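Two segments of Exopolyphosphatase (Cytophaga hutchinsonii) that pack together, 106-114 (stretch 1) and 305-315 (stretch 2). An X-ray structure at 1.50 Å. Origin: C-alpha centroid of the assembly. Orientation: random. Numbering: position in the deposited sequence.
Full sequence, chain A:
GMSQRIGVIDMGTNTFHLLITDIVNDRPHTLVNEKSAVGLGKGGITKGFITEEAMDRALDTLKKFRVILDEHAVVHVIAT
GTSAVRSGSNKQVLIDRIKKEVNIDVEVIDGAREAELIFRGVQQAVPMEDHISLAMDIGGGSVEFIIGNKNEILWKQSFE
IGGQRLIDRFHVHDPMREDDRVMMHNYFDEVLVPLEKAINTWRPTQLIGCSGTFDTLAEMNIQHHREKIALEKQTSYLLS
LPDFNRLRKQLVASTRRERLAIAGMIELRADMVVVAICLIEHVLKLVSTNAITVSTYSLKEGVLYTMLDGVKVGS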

ATOM      1  N   VAL A 106     -16.707  -6.175   8.155  1.00 11.49           N
ATOM      2  CA  VAL A 106     -15.276  -6.020   7.944  1.00 10.21           C
ATOM      3  C   VAL A 106     -14.569  -7.343   8.206  1.00 11.60           C
ATOM      4  O   VAL A 106     -14.784  -7.953   9.263  1.00 16.12           O
ATOM      5  CB  VAL A 106     -14.739  -4.951   8.876  1.00 12.50           C
ATOM      6  CG1 VAL A 106     -13.164  -4.813   8.762  1.00 13.03           C
ATOM      7  CG2 VAL A 106     -15.397  -3.656   8.554  1.00 14.17           C
ATOM      8  N   GLU A 107     -13.738  -7.765   7.272  1.00 10.93           N
ATOM      9  CA  GLU A 107     -12.855  -8.938   7.419  1.00 14.58           C
ATOM     10  C   GLU A 107     -11.469  -8.424   7.840  1.00 13.53           C
ATOM     11  O   GLU A 107     -10.766  -7.819   7.033  1.00 13.64           O
ATOM     12  CB  GLU A 107     -12.780  -9.693   6.102  1.00 17.10           C
ATOM     13  CG  GLU A 107     -11.869 -10.909   6.125  1.00 29.26           C
ATOM     14  CD  GLU A 107     -12.606 -12.205   6.429  1.00 45.41           C
ATOM     15  OE1 GLU A 107     -13.643 -12.461   5.763  1.00 54.09           O
ATOM     16  OE2 GLU A 107     -12.129 -12.968   7.310  1.00 36.40           O
ATOM     17  N   VAL A 108     -11.093  -8.679   9.087  1.00 11.52           N
ATOM     18  CA  VAL A 108      -9.805  -8.271   9.593  1.00 10.13           C
ATOM     19  C   VAL A 108      -8.791  -9.332   9.167  1.00 12.48           C
ATOM     20  O   VAL A 108      -8.966 -10.528   9.432  1.00 14.09           O
ATOM     21  CB  VAL A 108      -9.803  -8.120  11.102  1.00 10.48           C
ATOM     22  CG1 VAL A 108      -8.386  -7.741  11.582  1.00 14.53           C
ATOM     23  CG2 VAL A 108     -10.915  -7.092  11.563  1.00 15.01           C
ATOM     24  N   ILE A 109      -7.769  -8.893   8.444  1.00 11.71           N
ATOM     25  CA  ILE A 109      -6.733  -9.836   7.985  1.00 11.90           C
ATOM     26  C   ILE A 109      -5.406  -9.499   8.629  1.00 10.75           C
ATOM     27  O   ILE A 109      -5.043  -8.301   8.793  1.00 12.56           O
ATOM     28  CB  ILE A 109      -6.635  -9.896   6.455  1.00 16.08           C
ATOM     29  CG1 ILE A 109      -6.266  -8.549   5.902  1.00 16.25           C
ATOM     30  CG2 ILE A 109      -7.987 -10.412   5.803  1.00 17.93           C
ATOM     31  CD1 ILE A 109      -5.829  -8.575   4.384  1.00 18.04           C
ATOM     32  N   ASP A 110      -4.669 -10.551   8.999  1.00 12.78           N
ATOM     33  CA  ASP A 110      -3.380 -10.355   9.608  1.00 12.59           C
ATOM     34  C   ASP A 110      -2.324  -9.979   8.552  1.00 11.76           C
ATOM     35  O   ASP A 110      -2.603  -9.976   7.336  1.00 10.46           O
ATOM     36  CB  ASP A 110      -2.950 -11.540  10.497  1.00 16.18           C
ATOM     37  CG  ASP A 110      -2.682 -12.817   9.762  1.00 21.13           C
ATOM     38  OD1 ASP A 110      -2.409 -12.874   8.536  1.00 17.00           O
ATOM     39  OD2 ASP A 110      -2.701 -13.853  10.484  1.00 29.92           O
ATOM     40  N   GLY A 111      -1.168  -9.565   9.020  1.00 10.94           N
ATOM     41  CA  GLY A 111      -0.118  -9.075   8.123  1.00 11.61           C
ATOM     42  C   GLY A 111       0.362 -10.133   7.115  1.00 10.82           C
ATOM     43  O   GLY A 111       0.563  -9.786   5.937  1.00 10.85           O
ATOM     44  N   ALA A 112       0.483 -11.388   7.548  1.00 11.90           N
ATOM     45  CA  ALA A 112       0.924 -12.470   6.671  1.00 13.03           C
ATOM     46  C   ALA A 112      -0.058 -12.602   5.522  1.00 11.45           C
ATOM     47  O   ALA A 112       0.319 -12.707   4.355  1.00 11.88           O
ATOM     48  CB  ALA A 112       1.090 -13.840   7.436  1.00 15.41           C
ATOM     49  N   ARG A 113      -1.353 -12.607   5.845  1.00  9.61           N
ATOM     50  CA  ARG A 113      -2.361 -12.834   4.815  1.00  9.51           C
ATOM     51  C   ARG A 113      -2.455 -11.640   3.909  1.00  9.08           C
ATOM     52  O   ARG A 113      -2.630 -11.779   2.692  1.00  9.96           O
ATOM     53  CB  ARG A 113      -3.721 -13.054   5.456  1.00  9.89           C
ATOM     54  CG  ARG A 113      -4.828 -13.416   4.493  1.00 11.18           C
ATOM     55  CD  ARG A 113      -4.523 -14.697   3.786  1.00 13.95           C
ATOM     56  NE  ARG A 113      -5.553 -15.038   2.791  1.00 15.33           N
ATOM     57  CZ  ARG A 113      -5.284 -15.660   1.652  1.00 15.46           C
ATOM     58  NH1 ARG A 113      -4.053 -15.959   1.321  1.00 16.52           N
ATOM     59  NH2 ARG A 113      -6.255 -15.931   0.785  1.00 19.81           N
ATOM     60  N   GLU A 114      -2.324 -10.442   4.476  1.00  9.12           N
ATOM     61  CA  GLU A 114      -2.263  -9.203   3.685  1.00  8.82           C
ATOM     62  C   GLU A 114      -1.117  -9.282   2.636  1.00  8.44           C
ATOM     63  O   GLU A 114      -1.309  -8.970   1.458  1.00  9.67           O
ATOM     64  CB  GLU A 114      -2.060  -7.982   4.604  1.00 10.88           C
ATOM     65  CG  GLU A 114      -2.055  -6.668   3.909  1.00 10.99           C
ATOM     66  CD  GLU A 114      -1.876  -5.482   4.859  1.00 11.59           C
ATOM     67  OE1 GLU A 114      -1.638  -5.710   6.066  1.00 12.60           O
ATOM     68  OE2 GLU A 114      -1.935  -4.298   4.388  1.00 13.43           O
ATOM     69  N   TYR A 305      -8.617 -11.052  -7.376  1.00  8.08           N
ATOM     70  CA  TYR A 305      -8.148 -12.194  -8.166  1.00 10.72           C
ATOM     71  C   TYR A 305      -8.141 -13.492  -7.349  1.00 10.99           C
ATOM     72  O   TYR A 305      -8.341 -14.569  -7.901  1.00 12.02           O
ATOM     73  CB  TYR A 305      -6.814 -11.895  -8.834  1.00  9.95           C
ATOM     74  CG  TYR A 305      -7.000 -11.047 -10.067  1.00 11.56           C
ATOM     75  CD1 TYR A 305      -7.395 -11.634 -11.259  1.00 12.42           C
ATOM     76  CD2 TYR A 305      -6.849  -9.676 -10.046  1.00 12.28           C
ATOM     77  CE1 TYR A 305      -7.612 -10.873 -12.407  1.00 14.98           C
ATOM     78  CE2 TYR A 305      -7.113  -8.899 -11.214  1.00 16.19           C
ATOM     79  CZ  TYR A 305      -7.472  -9.522 -12.366  1.00 18.05           C
ATOM     80  OH  TYR A 305      -7.698  -8.768 -13.512  1.00 20.12           O
ATOM     81  N   THR A 306      -7.977 -13.384  -6.040  1.00  8.86           N
ATOM     82  CA  THR A 306      -8.116 -14.530  -5.138  1.00  9.49           C
ATOM     83  C   THR A 306      -9.541 -15.050  -5.212  1.00 12.78           C
ATOM     84  O   THR A 306      -9.782 -16.249  -5.349  1.00 12.49           O
ATOM     85  CB  THR A 306      -7.674 -14.166  -3.698  1.00  9.43           C
ATOM     86  OG1 THR A 306      -6.290 -13.839  -3.733  1.00 10.08           O
ATOM     87  CG2 THR A 306      -7.877 -15.305  -2.734  1.00 11.97           C
HETATM   88  N   MSE A 307     -10.508 -14.126  -5.207  1.00 11.18           N
HETATM   89  CA  MSE A 307     -11.939 -14.485  -5.356  1.00 11.82           C
HETATM   90  C   MSE A 307     -12.196 -15.153  -6.714  1.00 12.16           C
HETATM   91  O   MSE A 307     -12.888 -16.156  -6.777  1.00 13.97           O
HETATM   92  CB  MSE A 307     -12.836 -13.253  -5.184  1.00 13.13           C
HETATM   93  CG  MSE A 307     -12.884 -12.787  -3.746  1.00 15.74           C
HETATM   94 SE   MSE A 307     -13.723 -11.008  -3.595  0.75 16.81          SE
HETATM   95  CE  MSE A 307     -15.577 -11.644  -3.925  1.00 22.12           C
ATOM     96  N   LEU A 308     -11.675 -14.580  -7.784  1.00 11.79           N
ATOM     97  CA  LEU A 308     -11.858 -15.133  -9.117  1.00 11.28           C
ATOM     98  C   LEU A 308     -11.183 -16.506  -9.249  1.00 12.77           C
ATOM     99  O   LEU A 308     -11.674 -17.375  -9.996  1.00 13.78           O
ATOM    100  CB  LEU A 308     -11.334 -14.176 -10.203  1.00 12.70           C
ATOM    101  CG  LEU A 308     -12.063 -12.814 -10.325  1.00 11.19           C
ATOM    102  CD1 LEU A 308     -11.419 -11.914 -11.364  1.00 15.38           C
ATOM    103  CD2 LEU A 308     -13.561 -13.059 -10.611  1.00 15.44           C
ATOM    104  N   ASP A 309     -10.075 -16.725  -8.540  1.00 12.71           N
ATOM    105  CA  ASP A 309      -9.403 -18.038  -8.512  1.00 13.60           C
ATOM    106  C   ASP A 309     -10.294 -19.085  -7.825  1.00 13.20           C
ATOM    107  O   ASP A 309     -10.071 -20.326  -7.986  1.00 17.32           O
ATOM    108  CB  ASP A 309      -8.063 -17.996  -7.745  1.00 12.97           C
ATOM    109  CG  ASP A 309      -6.935 -17.264  -8.477  1.00 16.94           C
ATOM    110  OD1 ASP A 309      -6.997 -16.960  -9.695  1.00 17.86           O
ATOM    111  OD2 ASP A 309      -5.898 -16.967  -7.803  1.00 16.24           O
ATOM    112  N   GLY A 310     -11.277 -18.640  -7.039  1.00 12.20           N
ATOM    113  CA  GLY A 310     -12.072 -19.532  -6.182  1.00 13.84           C
ATOM    114  C   GLY A 310     -11.405 -19.923  -4.876  1.00 15.35           C
ATOM    115  O   GLY A 310     -11.535 -21.090  -4.411  1.00 13.70           O
ATOM    116  N   VAL A 311     -10.760 -18.950  -4.243  1.00 13.15           N
ATOM    117  CA  VAL A 311      -9.996 -19.164  -3.026  1.00 12.68           C
ATOM    118  C   VAL A 311     -10.523 -18.227  -1.935  1.00 15.41           C
ATOM    119  O   VAL A 311     -10.852 -17.061  -2.218  1.00 13.48           O
ATOM    120  CB  VAL A 311      -8.485 -18.927  -3.294  1.00 11.43           C
ATOM    121  CG1 VAL A 311      -7.640 -18.874  -1.978  1.00 13.72           C
ATOM    122  CG2 VAL A 311      -7.947 -20.001  -4.252  1.00 12.86           C
ATOM    123  N   LYS A 312     -10.605 -18.715  -0.695  1.00 14.42           N
ATOM    124  CA  LYS A 312     -11.105 -17.925   0.422  1.00 16.37           C
ATOM    125  C   LYS A 312     -10.154 -16.792   0.743  1.00 13.80           C
ATOM    126  O   LYS A 312      -8.947 -16.981   0.813  1.00 13.75           O
ATOM    127  CB  LYS A 312     -11.241 -18.776   1.704  1.00 18.56           C
ATOM    128  CG  LYS A 312     -11.581 -17.946   2.953  1.00 20.71           C
ATOM    129  N   VAL A 313     -10.694 -15.586   0.919  1.00 13.58           N
ATOM    130  CA  VAL A 313      -9.868 -14.395   1.165  1.00 13.57           C
ATOM    131  C   VAL A 313      -9.318 -14.316   2.577  1.00 17.59           C
ATOM    132  O   VAL A 313      -8.109 -14.114   2.767  1.00 19.72           O
ATOM    133  CB  VAL A 313     -10.654 -13.101   0.834  1.00 11.64           C
ATOM    134  CG1 VAL A 313      -9.888 -11.842   1.289  1.00 12.03           C
ATOM    135  CG2 VAL A 313     -10.919 -13.054  -0.653  1.00 14.65           C
ATOM    136  N   GLY A 314     -10.188 -14.465   3.559  1.00 21.62           N
ATOM    137  CA  GLY A 314      -9.814 -14.249   4.955  1.00 26.56           C
ATOM    138  C   GLY A 314      -8.739 -15.154   5.502  1.00 33.64           C
ATOM    139  O   GLY A 314      -8.457 -16.216   4.929  1.00 34.69           O
ATOM    140  N   SER A 315      -8.131 -14.678   6.599  1.00 37.33           N
ATOM    141  CA  SER A 315      -7.271 -15.446   7.500  1.00 39.77           C
ATOM    142  C   SER A 315      -6.063 -14.630   8.006  1.00 39.98           C
ATOM    143  O   SER A 315      -4.993 -15.246   7.940  1.00 41.72           O
ATOM    144  CB  SER A 315      -6.785 -16.755   6.860  1.00 40.65           C
ATOM    145  OXT SER A 315      -6.084 -13.446   8.498  1.00 31.92           O
TER
HETATM  146  O   HOH W   1      -9.561 -12.965   8.238  1.00 31.17           O
HETATM  147  O   HOH W   2     -12.996 -14.769   3.718  1.00 32.56           O
HETATM  148  O   HOH W   3      -2.472 -15.551   7.922  1.00 33.79           O

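The contact is small, 349 Å² summed over both sides, and it is mostly polar: a chain end laid against a strand-to-helix turn. R113 and S315 have the most area covered by the other stretch, 93 and 84 Å², while I109, T306 and V313 are buried in the structure as a whole.

The direct hydrogen bonds centre on R113. Rising from the first turn of its helix and bent at chi2 (p) between two t torsions, this side chain presents the edge of its guanidinium to the carbonyls of K312 and V313, in the loop that follows the helix of stretch 2. R113 NE donates to V313 O at 2.7 Å; R113 NH2 adds weak bonds to K312 O at 2.9 Å and V313 O at 3.3 Å. An arginine suits the place because several donors on one planar group can serve successive carbonyls.

The C-terminal carboxylate is held by backbone: D110 N donates to S315 OXT at 3.3 Å, nearly straight. D110 itself caps the helix, its OD1 accepting from R113 N at 2.9 Å. D110 OD1 also lies 3.7 Å from S315 OXT, a pair of like charges; water 3 donates to D110 OD1 and S315 O.

Water also serves E107: water 1 donates to E107 OE2 and V108 O and accepts a weak bond from S315 N at 2.8 Å, while water 2 links E107 OE1 to G314 N. E107 OE2 lies 3.5 Å from G314 CA, where a CB would clash with it, so glycine fits. Apolar packing is slight, with I109 CG2 4.3 Å from G314 CA.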